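PDB 4A39: metallo-carboxypeptidase from Pseudomonas aeruginosa, which probably acts as a zinc-dependent carboxypeptidase of the M14 family, cleaving residues from the C-terminal ends of peptide or protein chains. Local coordinates for residues Met14-Ala18 / Ala30-Ile36; Gly265-Phe269 / Tyr340-Phe345; Arg295-Leu299 / Val384-Arg388. All coordinates share one frame; numbering follows the deposited sequence.

In the fold
Contact 1 lies in the N-terminal domain, where strand 15-17 meets the loop between strands 26-29 and 36-39, and closes before contact 2 opens. Its centre is about 49 Å from that of contact 2 and about 54 Å from that of contact 3, on the opposite side of the chain's centre. Contacts 2 and 3 belong to the carboxypeptidase part, with centres about 10 Å apart. Their segments alternate along the chain: 265-269, 295-299, 340-345, 384-388. Contact 2 joins neighbouring parallel strands that lead toward the zinc site, and contact 3 ties helix 294-308 to the C-terminus. The two meet where Arg388 pairs with Asp267, so the chain end is fastened next to strand 268-275.

Contact 1 of 3, residues Met14-Ala18 / Ala30-Ile36; sequences MQIRA and ASDPRRI
Met14 and Ile16, at the start of the N-terminal beta domain, lay their side chains against Ala30, Pro33 and Ile36. Strands 15-17 and 26-29 are the outermost strands of a nine-strand mixed sheet, and the contact brings the first of them up to the loop that leaves the second and enters strand 36-39. No hydrogen bond spans the two segments; the join is apolar. Met14 touches all three of these partners. Its CG sits between the backbone N and the carbonyl carbon (chi1 73°), and a bend at chi3 of 89° turns the methyl toward the loop. There CE rests 3.7 Å from Ile36 CD1 and 3.8 Å from Pro33 CA, while staying 3.6 Å from Ala30 O. The sulfur takes part as well, with Met14 SD 3.8 Å from Ile36 CD1. Ile16 works beside it with the end of its longer branch: CD1 touches Ile36 CG2 at 3.8 Å and Ala30 CB at 3.9 Å. The two branches of Ile36 are thus shared out, CD1 to the methionine and CG2 to the isoleucine, both of which run across it at a slant. His65 of strand 65-69 touches Met14, Pro33 and Ile36, and Val56 of strand 53-57 packs on Met14 and Ile16. Pro33 is presented by a type I turn from Asp32 to Arg35, combined with an Asx turn. The turn is closed by Arg35 N to Asp32 O at 2.8 Å, and Arg34 N meets Asp32 OD1 at 3.0 Å from above the carboxylate plane.

Contact 2 of 3, residues Gly265-Phe269 / Tyr340-Phe345; sequences GVDLF and YDCLAF
Phe269 and Ala344 pair in register where strands 268-275 and 343-350 run parallel, side by side in the central mixed sheet of the carboxypeptidase alpha/beta fold. Phe269 N donates to Leu343 O at 3.0 Å, and Phe345 N donates to Phe269 O, also at 3.0 Å. One step back along the chain, a water stands in for a direct bond, donating a hydrogen bond to Asp267 O and accepting one from Leu343 N. On the face of the sheet bearing Phe269 and Ala344, a chi1 of 178° carries the Phe269 ring away from its own backbone N and alongside Ala344, whose CB meets the ring edge near its plane. Leu268 and Leu343 occupy the other face, lying side by side and pointing the same way, with CD1 of Leu268 3.8 Å from CD2 of Leu343. Further back, Val266 uses its two methyls separately. CG2 stands over the centre of the Tyr340 ring in a CH-pi contact, 4.0 Å from the centroid and 10° off the normal. Helix 332-340 covers Val266, Phe269 and Ala344. The strand goes on from Phe269 to the zinc ligand His273, whose side chain is about 7 Å from that of Phe269. With chi1 at 65°, Cys342 sets SG between its backbone N and carbonyl carbon, 3.7 Å from Val266 CG1, while its CB packs 3.5 Å from Asp267 C.

Contact 3 of 3, residues Arg295-Leu299 / Val384-Arg388; sequences RLERL and VDELR
Leu299 and Arg295 of helix 294-308, which packs on the mixed sheet of the alpha/beta carboxypeptidase domain, grip the C-terminal tail that follows helix 366-383. The tight part is buried round Leu299, whose CD2 sits 3.5 Å from Glu386 O and 4.0 Å from Glu386 CB. Arg295, extended from CG to NE, brings its guanidinium edge to the tail: NH2 donates to Leu387 O at 2.9 Å, tilted 22° from the carbonyl plane. Leu299 CD1 lies over one face of that guanidinium, toward its rim. Arg295 NH2 also comes 3.3 Å from Arg388 NH1, two donors with their guanidinium planes only 6° apart. Nearby acceptors probably ease this approach of like charges: Asp341 O bonds Arg295 NH1, and Asp267 forms a salt bridge with Arg388 NE. The exposed side is looser. Arg298, bent at chi3, points NH1 at Glu386 OE1 in a weak, 3.5 Å salt bridge, but the same oxygen is held mainly by Arg302 NE, and Arg298 is the lesser partner. Between the two parts a water links helix and tail, accepting from Arg295 NE at 2.8 Å and donating to Glu386 O at 2.9 Å.

Contact 1 of 3, residues Met14-Ala18 / Ala30-Ile36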
loop_
_atom_site.group_PDB
_atom_site.type_symbol
_atom_site.label_atom_id
_atom_site.label_comp_id
_atom_site.label_asym_id
_atom_site.label_seq_id
_atom_site.Cartn_x
_atom_site.Cartn_y
_atom_site.Cartn_z
ATOM N N MET A 14 -19.234 20.249 -18.485
ATOM C CA MET A 14 -18.837 18.907 -17.972
ATOM C C MET A 14 -19.250 18.781 -16.510
ATOM O O MET A 14 -19.573 19.776 -15.862
ATOM C CB MET A 14 -17.319 18.734 -18.073
ATOM C CG MET A 14 -16.553 19.556 -17.046
ATOM S SD MET A 14 -14.768 19.492 -17.243
ATOM C CE MET A 14 -14.523 20.857 -18.375
ATOM N N GLN A 15 -19.235 17.557 -15.993
ATOM C CA GLN A 15 -19.587 17.323 -14.597
ATOM C C GLN A 15 -18.516 16.467 -13.936
ATOM O O GLN A 15 -18.049 15.491 -14.517
ATOM C CB GLN A 15 -20.949 16.632 -14.489
ATOM C CG GLN A 15 -22.098 17.468 -15.025
ATOM C CD GLN A 15 -23.364 17.311 -14.203
ATOM O OE1 GLN A 15 -23.923 16.217 -14.099
ATOM N NE2 GLN A 15 -23.820 18.409 -13.609
ATOM N N ILE A 16 -18.129 16.850 -12.724
ATOM C CA ILE A 16 -17.104 16.138 -11.972
ATOM C C ILE A 16 -17.702 15.666 -10.655
ATOM O O ILE A 16 -18.483 16.381 -10.029
ATOM C CB ILE A 16 -15.890 17.059 -11.703
ATOM C CG1 ILE A 16 -15.285 17.493 -13.042
ATOM C CG2 ILE A 16 -14.855 16.342 -10.840
ATOM C CD1 ILE A 16 -14.116 18.452 -12.935
ATOM N N ARG A 17 -17.341 14.456 -10.244
ATOM C CA ARG A 17 -17.866 13.897 -9.007
ATOM C C ARG A 17 -16.922 12.871 -8.387
ATOM O O ARG A 17 -16.034 12.336 -9.057
ATOM C CB ARG A 17 -19.232 13.252 -9.273
ATOM C CG ARG A 17 -19.206 12.082 -10.242
ATOM C CD ARG A 17 -20.623 11.678 -10.643
ATOM N NE ARG A 17 -20.647 10.589 -11.616
ATOM C CZ ARG A 17 -20.457 9.306 -11.317
ATOM N NH1 ARG A 17 -20.238 8.936 -10.061
ATOM N NH2 ARG A 17 -20.495 8.389 -12.275
ATOM N N ALA A 18 -17.120 12.607 -7.101
ATOM C CA ALA A 18 -16.294 11.650 -6.374
ATOM C C ALA A 18 -17.158 10.835 -5.419
ATOM O O ALA A 18 -16.676 10.356 -4.392
ATOM C CB ALA A 18 -15.212 12.384 -5.595
ATOM N N ALA A 30 -15.618 24.144 -12.861
ATOM C CA ALA A 30 -15.301 23.335 -14.028
ATOM C C ALA A 30 -16.039 23.854 -15.265
ATOM O O ALA A 30 -16.331 23.097 -16.189
ATOM C CB ALA A 30 -15.668 21.877 -13.764
ATOM N N SER A 31 -16.319 25.154 -15.278
ATOM C CA SER A 31 -17.027 25.776 -16.396
ATOM C C SER A 31 -16.146 26.048 -17.616
ATOM O O SER A 31 -16.652 26.183 -18.729
ATOM C CB SER A 31 -17.669 27.088 -15.939
ATOM O OG SER A 31 -16.684 28.001 -15.491
ATOM N N ASP A 32 -14.840 26.136 -17.400
ATOM C CA ASP A 32 -13.885 26.409 -18.473
ATOM C C ASP A 32 -12.880 25.251 -18.531
ATOM O O ASP A 32 -12.134 25.038 -17.591
ATOM C CB ASP A 32 -13.155 27.724 -18.165
ATOM C CG ASP A 32 -12.171 28.131 -19.240
ATOM O OD1 ASP A 32 -11.824 27.300 -20.099
ATOM O OD2 ASP A 32 -11.740 29.305 -19.211
ATOM N N PRO A 33 -12.882 24.488 -19.635
ATOM C CA PRO A 33 -11.973 23.344 -19.790
ATOM C C PRO A 33 -10.486 23.620 -19.533
ATOM O O PRO A 33 -9.757 22.718 -19.119
ATOM C CB PRO A 33 -12.224 22.888 -21.226
ATOM C CG PRO A 33 -13.665 23.242 -21.435
ATOM C CD PRO A 33 -13.730 24.625 -20.831
ATOM N N ARG A 34 -10.036 24.851 -19.781
ATOM C CA ARG A 34 -8.630 25.171 -19.561
ATOM C C ARG A 34 -8.394 25.818 -18.196
ATOM O O ARG A 34 -7.279 26.253 -17.886
ATOM C CB ARG A 34 -8.124 26.104 -20.677
ATOM C CG ARG A 34 -8.280 25.522 -22.090
ATOM C CD ARG A 34 -7.635 26.400 -23.173
ATOM N NE ARG A 34 -6.179 26.437 -23.069
ATOM C CZ ARG A 34 -5.478 27.516 -22.737
ATOM N NH1 ARG A 34 -6.099 28.658 -22.475
ATOM N NH2 ARG A 34 -4.155 27.455 -22.670
ATOM N N ARG A 35 -9.443 25.880 -17.381
ATOM C CA ARG A 35 -9.360 26.474 -16.047
ATOM C C ARG A 35 -10.126 25.664 -15.007
ATOM O O ARG A 35 -10.812 26.230 -14.154
ATOM C CB ARG A 35 -9.907 27.914 -16.079
ATOM C CG ARG A 35 -9.189 28.849 -17.062
ATOM C CD ARG A 35 -7.868 29.358 -16.490
ATOM N NE ARG A 35 -7.206 30.335 -17.355
ATOM C CZ ARG A 35 -6.436 30.027 -18.394
ATOM N NH1 ARG A 35 -6.210 28.759 -18.714
ATOM N NH2 ARG A 35 -5.883 30.994 -19.111
ATOM N N ILE A 36 -10.033 24.343 -15.067
ATOM C CA ILE A 36 -10.729 23.479 -14.117
ATOM C C ILE A 36 -10.029 23.582 -12.758
ATOM O O ILE A 36 -8.840 23.299 -12.648
ATOM C CB ILE A 36 -10.730 22.023 -14.613
ATOM C CG1 ILE A 36 -11.392 21.961 -15.994
ATOM C CG2 ILE A 36 -11.483 21.123 -13.629
ATOM C CD1 ILE A 36 -11.191 20.644 -16.721
#

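Contact 2 of 3, residues Gly265-Phe269 / Tyr340-Phe345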
loop_
_atom_site.group_PDB
_atom_site.type_symbol
_atom_site.label_atom_id
_atom_site.label_comp_id
_atom_site.label_asym_id
_atom_site.label_seq_id
_atom_site.Cartn_x
_atom_site.Cartn_y
_atom_site.Cartn_z
ATOM N N GLY A 265 2.029 -16.372 17.103
ATOM C CA GLY A 265 3.472 -16.190 17.014
ATOM C C GLY A 265 3.848 -15.573 15.683
ATOM O O GLY A 265 3.078 -15.657 14.718
ATOM N N VAL A 266 5.031 -14.962 15.632
ATOM C CA VAL A 266 5.521 -14.292 14.431
ATOM C C VAL A 266 7.006 -14.572 14.184
ATOM O O VAL A 266 7.829 -14.399 15.080
ATOM C CB VAL A 266 5.341 -12.753 14.551
ATOM C CG1 VAL A 266 5.810 -12.070 13.275
ATOM C CG2 VAL A 266 3.882 -12.411 14.842
ATOM N N ASP A 267 7.345 -14.988 12.963
ATOM C CA ASP A 267 8.736 -15.270 12.611
ATOM C C ASP A 267 9.232 -14.390 11.459
ATOM O O ASP A 267 10.393 -14.459 11.060
ATOM C CB ASP A 267 8.901 -16.753 12.260
ATOM C CG ASP A 267 8.498 -17.664 13.407
ATOM O OD1 ASP A 267 9.091 -17.535 14.502
ATOM O OD2 ASP A 267 7.590 -18.498 13.218
ATOM N N LEU A 268 8.338 -13.556 10.942
ATOM C CA LEU A 268 8.647 -12.636 9.852
ATOM C C LEU A 268 7.489 -11.660 9.760
ATOM O O LEU A 268 6.332 -12.058 9.901
ATOM C CB LEU A 268 8.767 -13.373 8.516
ATOM C CG LEU A 268 8.898 -12.426 7.315
ATOM C CD1 LEU A 268 10.354 -12.027 7.140
ATOM C CD2 LEU A 268 8.378 -13.095 6.062
ATOM N N PHE A 269 7.792 -10.388 9.526
ATOM C CA PHE A 269 6.738 -9.390 9.415
ATOM C C PHE A 269 7.033 -8.348 8.351
ATOM O O PHE A 269 8.065 -7.681 8.397
ATOM C CB PHE A 269 6.527 -8.676 10.751
ATOM C CG PHE A 269 5.481 -7.596 10.699
ATOM C CD1 PHE A 269 4.143 -7.913 10.462
ATOM C CD2 PHE A 269 5.833 -6.262 10.867
ATOM C CE1 PHE A 269 3.175 -6.912 10.393
ATOM C CE2 PHE A 269 4.873 -5.251 10.800
ATOM C CZ PHE A 269 3.543 -5.575 10.564
ATOM N N TYR A 340 8.580 -9.768 18.860
ATOM C CA TYR A 340 8.742 -11.160 18.457
ATOM C C TYR A 340 10.149 -11.554 18.015
ATOM O O TYR A 340 10.384 -12.713 17.657
ATOM C CB TYR A 340 7.714 -11.481 17.366
ATOM C CG TYR A 340 6.301 -11.367 17.887
ATOM C CD1 TYR A 340 5.736 -12.391 18.646
ATOM C CD2 TYR A 340 5.563 -10.198 17.707
ATOM C CE1 TYR A 340 4.476 -12.252 19.221
ATOM C CE2 TYR A 340 4.298 -10.047 18.280
ATOM C CZ TYR A 340 3.765 -11.076 19.035
ATOM O OH TYR A 340 2.528 -10.931 19.621
ATOM N N ASP A 341 11.078 -10.601 18.069
ATOM C CA ASP A 341 12.472 -10.838 17.686
ATOM C C ASP A 341 12.540 -11.484 16.302
ATOM O O ASP A 341 13.222 -12.492 16.104
ATOM C CB ASP A 341 13.146 -11.748 18.719
ATOM C CG ASP A 341 14.640 -11.900 18.485
ATOM O OD1 ASP A 341 15.256 -10.975 17.912
ATOM O OD2 ASP A 341 15.196 -12.948 18.888
ATOM N N CYS A 342 11.843 -10.887 15.340
ATOM C CA CYS A 342 11.812 -11.436 13.989
ATOM C C CYS A 342 12.242 -10.422 12.951
ATOM O O CYS A 342 12.263 -9.218 13.208
ATOM C CB CYS A 342 10.391 -11.894 13.641
ATOM S SG CYS A 342 9.177 -10.536 13.569
ATOM N N LEU A 343 12.587 -10.923 11.771
ATOM C CA LEU A 343 12.962 -10.059 10.663
ATOM C C LEU A 343 11.698 -9.261 10.364
ATOM O O LEU A 343 10.608 -9.835 10.248
ATOM C CB LEU A 343 13.359 -10.902 9.449
ATOM C CG LEU A 343 13.644 -10.144 8.147
ATOM C CD1 LEU A 343 14.783 -9.156 8.365
ATOM C CD2 LEU A 343 14.005 -11.133 7.049
ATOM N N ALA A 344 11.835 -7.944 10.256
ATOM C CA ALA A 344 10.686 -7.083 10.000
ATOM C C ALA A 344 11.063 -5.887 9.145
ATOM O O ALA A 344 12.083 -5.242 9.382
ATOM C CB ALA A 344 10.096 -6.597 11.321
ATOM N N PHE A 345 10.215 -5.582 8.169
ATOM C CA PHE A 345 10.440 -4.462 7.264
ATOM C C PHE A 345 9.160 -3.719 6.931
ATOM O O PHE A 345 8.061 -4.285 6.962
ATOM C CB PHE A 345 10.972 -4.935 5.907
ATOM C CG PHE A 345 12.438 -5.249 5.865
ATOM C CD1 PHE A 345 13.387 -4.245 6.015
ATOM C CD2 PHE A 345 12.867 -6.542 5.580
ATOM C CE1 PHE A 345 14.745 -4.522 5.873
ATOM C CE2 PHE A 345 14.221 -6.829 5.439
ATOM C CZ PHE A 345 15.160 -5.818 5.584
HETATM O O HOH W 1 12.915 -13.864 11.934
#

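Contact 3 of 3, residues Arg295-Leu299 / Val384-Arg388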
loop_
_atom_site.group_PDB
_atom_site.type_symbol
_atom_site.label_atom_id
_atom_site.label_comp_id
_atom_site.label_asym_id
_atom_site.label_seq_id
_atom_site.Cartn_x
_atom_site.Cartn_y
_atom_site.Cartn_z
ATOM N N ARG A 295 22.084 -10.762 14.544
ATOM C CA ARG A 295 21.324 -11.756 13.795
ATOM C C ARG A 295 20.340 -11.069 12.860
ATOM O O ARG A 295 20.243 -11.409 11.678
ATOM C CB ARG A 295 20.556 -12.677 14.752
ATOM C CG ARG A 295 19.402 -13.423 14.092
ATOM C CD ARG A 295 18.662 -14.334 15.068
ATOM N NE ARG A 295 17.382 -14.766 14.510
ATOM C CZ ARG A 295 16.231 -14.126 14.695
ATOM N NH1 ARG A 295 16.190 -13.028 15.440
ATOM N NH2 ARG A 295 15.124 -14.570 14.114
ATOM N N LEU A 296 19.607 -10.104 13.401
ATOM C CA LEU A 296 18.625 -9.369 12.616
ATOM C C LEU A 296 19.292 -8.455 11.591
ATOM O O LEU A 296 18.769 -8.264 10.492
ATOM C CB LEU A 296 17.708 -8.570 13.547
ATOM C CG LEU A 296 16.764 -9.444 14.386
ATOM C CD1 LEU A 296 15.983 -8.584 15.357
ATOM C CD2 LEU A 296 15.816 -10.201 13.460
ATOM N N GLU A 297 20.450 -7.904 11.946
ATOM C CA GLU A 297 21.183 -7.025 11.038
ATOM C C GLU A 297 21.552 -7.797 9.774
ATOM O O GLU A 297 21.413 -7.291 8.654
ATOM C CB GLU A 297 22.450 -6.502 11.720
ATOM C CG GLU A 297 23.116 -5.340 10.996
ATOM C CD GLU A 297 24.249 -4.734 11.799
ATOM O OE1 GLU A 297 25.351 -5.321 11.817
ATOM O OE2 GLU A 297 24.035 -3.674 12.421
ATOM N N ARG A 298 22.017 -9.027 9.959
ATOM C CA ARG A 298 22.407 -9.873 8.837
ATOM C C ARG A 298 21.198 -10.316 8.018
ATOM O O ARG A 298 21.261 -10.354 6.788
ATOM C CB ARG A 298 23.159 -11.106 9.341
ATOM C CG ARG A 298 23.645 -12.019 8.228
ATOM C CD ARG A 298 24.482 -13.162 8.780
ATOM N NE ARG A 298 23.717 -14.078 9.620
ATOM C CZ ARG A 298 22.882 -14.999 9.152
ATOM N NH1 ARG A 298 22.700 -15.131 7.844
ATOM N NH2 ARG A 298 22.238 -15.795 9.996
ATOM N N LEU A 299 20.103 -10.653 8.697
ATOM C CA LEU A 299 18.898 -11.090 7.999
ATOM C C LEU A 299 18.351 -9.983 7.116
ATOM O O LEU A 299 17.883 -10.250 6.008
ATOM C CB LEU A 299 17.820 -11.548 8.993
ATOM C CG LEU A 299 17.976 -12.978 9.530
ATOM C CD1 LEU A 299 16.910 -13.261 10.586
ATOM C CD2 LEU A 299 17.855 -13.976 8.386
ATOM N N VAL A 384 13.950 -18.892 4.009
ATOM C CA VAL A 384 13.195 -19.663 4.994
ATOM C C VAL A 384 14.008 -20.389 6.071
ATOM O O VAL A 384 13.650 -20.337 7.250
ATOM C CB VAL A 384 12.242 -20.674 4.302
ATOM C CG1 VAL A 384 13.017 -21.867 3.779
ATOM C CG2 VAL A 384 11.156 -21.103 5.276
ATOM N N ASP A 385 15.097 -21.049 5.687
ATOM C CA ASP A 385 15.914 -21.777 6.660
ATOM C C ASP A 385 16.746 -20.880 7.576
ATOM O O ASP A 385 17.342 -21.361 8.546
ATOM C CB ASP A 385 16.854 -22.755 5.948
ATOM C CG ASP A 385 16.109 -23.803 5.147
ATOM O OD1 ASP A 385 15.152 -24.389 5.688
ATOM O OD2 ASP A 385 16.490 -24.050 3.980
ATOM N N GLU A 386 16.786 -19.586 7.275
ATOM C CA GLU A 386 17.574 -18.638 8.064
ATOM C C GLU A 386 16.743 -17.761 9.000
ATOM O O GLU A 386 17.294 -17.082 9.864
ATOM C CB GLU A 386 18.375 -17.727 7.127
ATOM C CG GLU A 386 19.321 -18.457 6.193
ATOM C CD GLU A 386 19.917 -17.544 5.141
ATOM O OE1 GLU A 386 20.497 -16.500 5.508
ATOM O OE2 GLU A 386 19.812 -17.875 3.941
ATOM N N LEU A 387 15.425 -17.768 8.829
ATOM C CA LEU A 387 14.556 -16.935 9.660
ATOM C C LEU A 387 14.601 -17.260 11.149
ATOM O O LEU A 387 14.411 -16.373 11.987
ATOM C CB LEU A 387 13.118 -17.005 9.139
ATOM C CG LEU A 387 12.965 -16.409 7.736
ATOM C CD1 LEU A 387 11.551 -16.638 7.234
ATOM C CD2 LEU A 387 13.296 -14.922 7.766
ATOM N N ARG A 388 14.843 -18.529 11.471
ATOM C CA ARG A 388 14.951 -18.987 12.856
ATOM C C ARG A 388 16.093 -19.993 12.970
ATOM O O ARG A 388 16.511 -20.582 11.968
ATOM C CB ARG A 388 13.654 -19.651 13.330
ATOM C CG ARG A 388 12.519 -18.690 13.643
ATOM C CD ARG A 388 12.847 -17.744 14.797
ATOM N NE ARG A 388 11.729 -16.834 15.035
ATOM C CZ ARG A 388 11.769 -15.752 15.806
ATOM N NH1 ARG A 388 12.884 -15.417 16.445
ATOM N NH2 ARG A 388 10.690 -14.987 15.917
HETATM O O HOH W 2 17.560 -16.943 12.707
HETATM O O HOH W 3 19.881 -16.287 10.023
#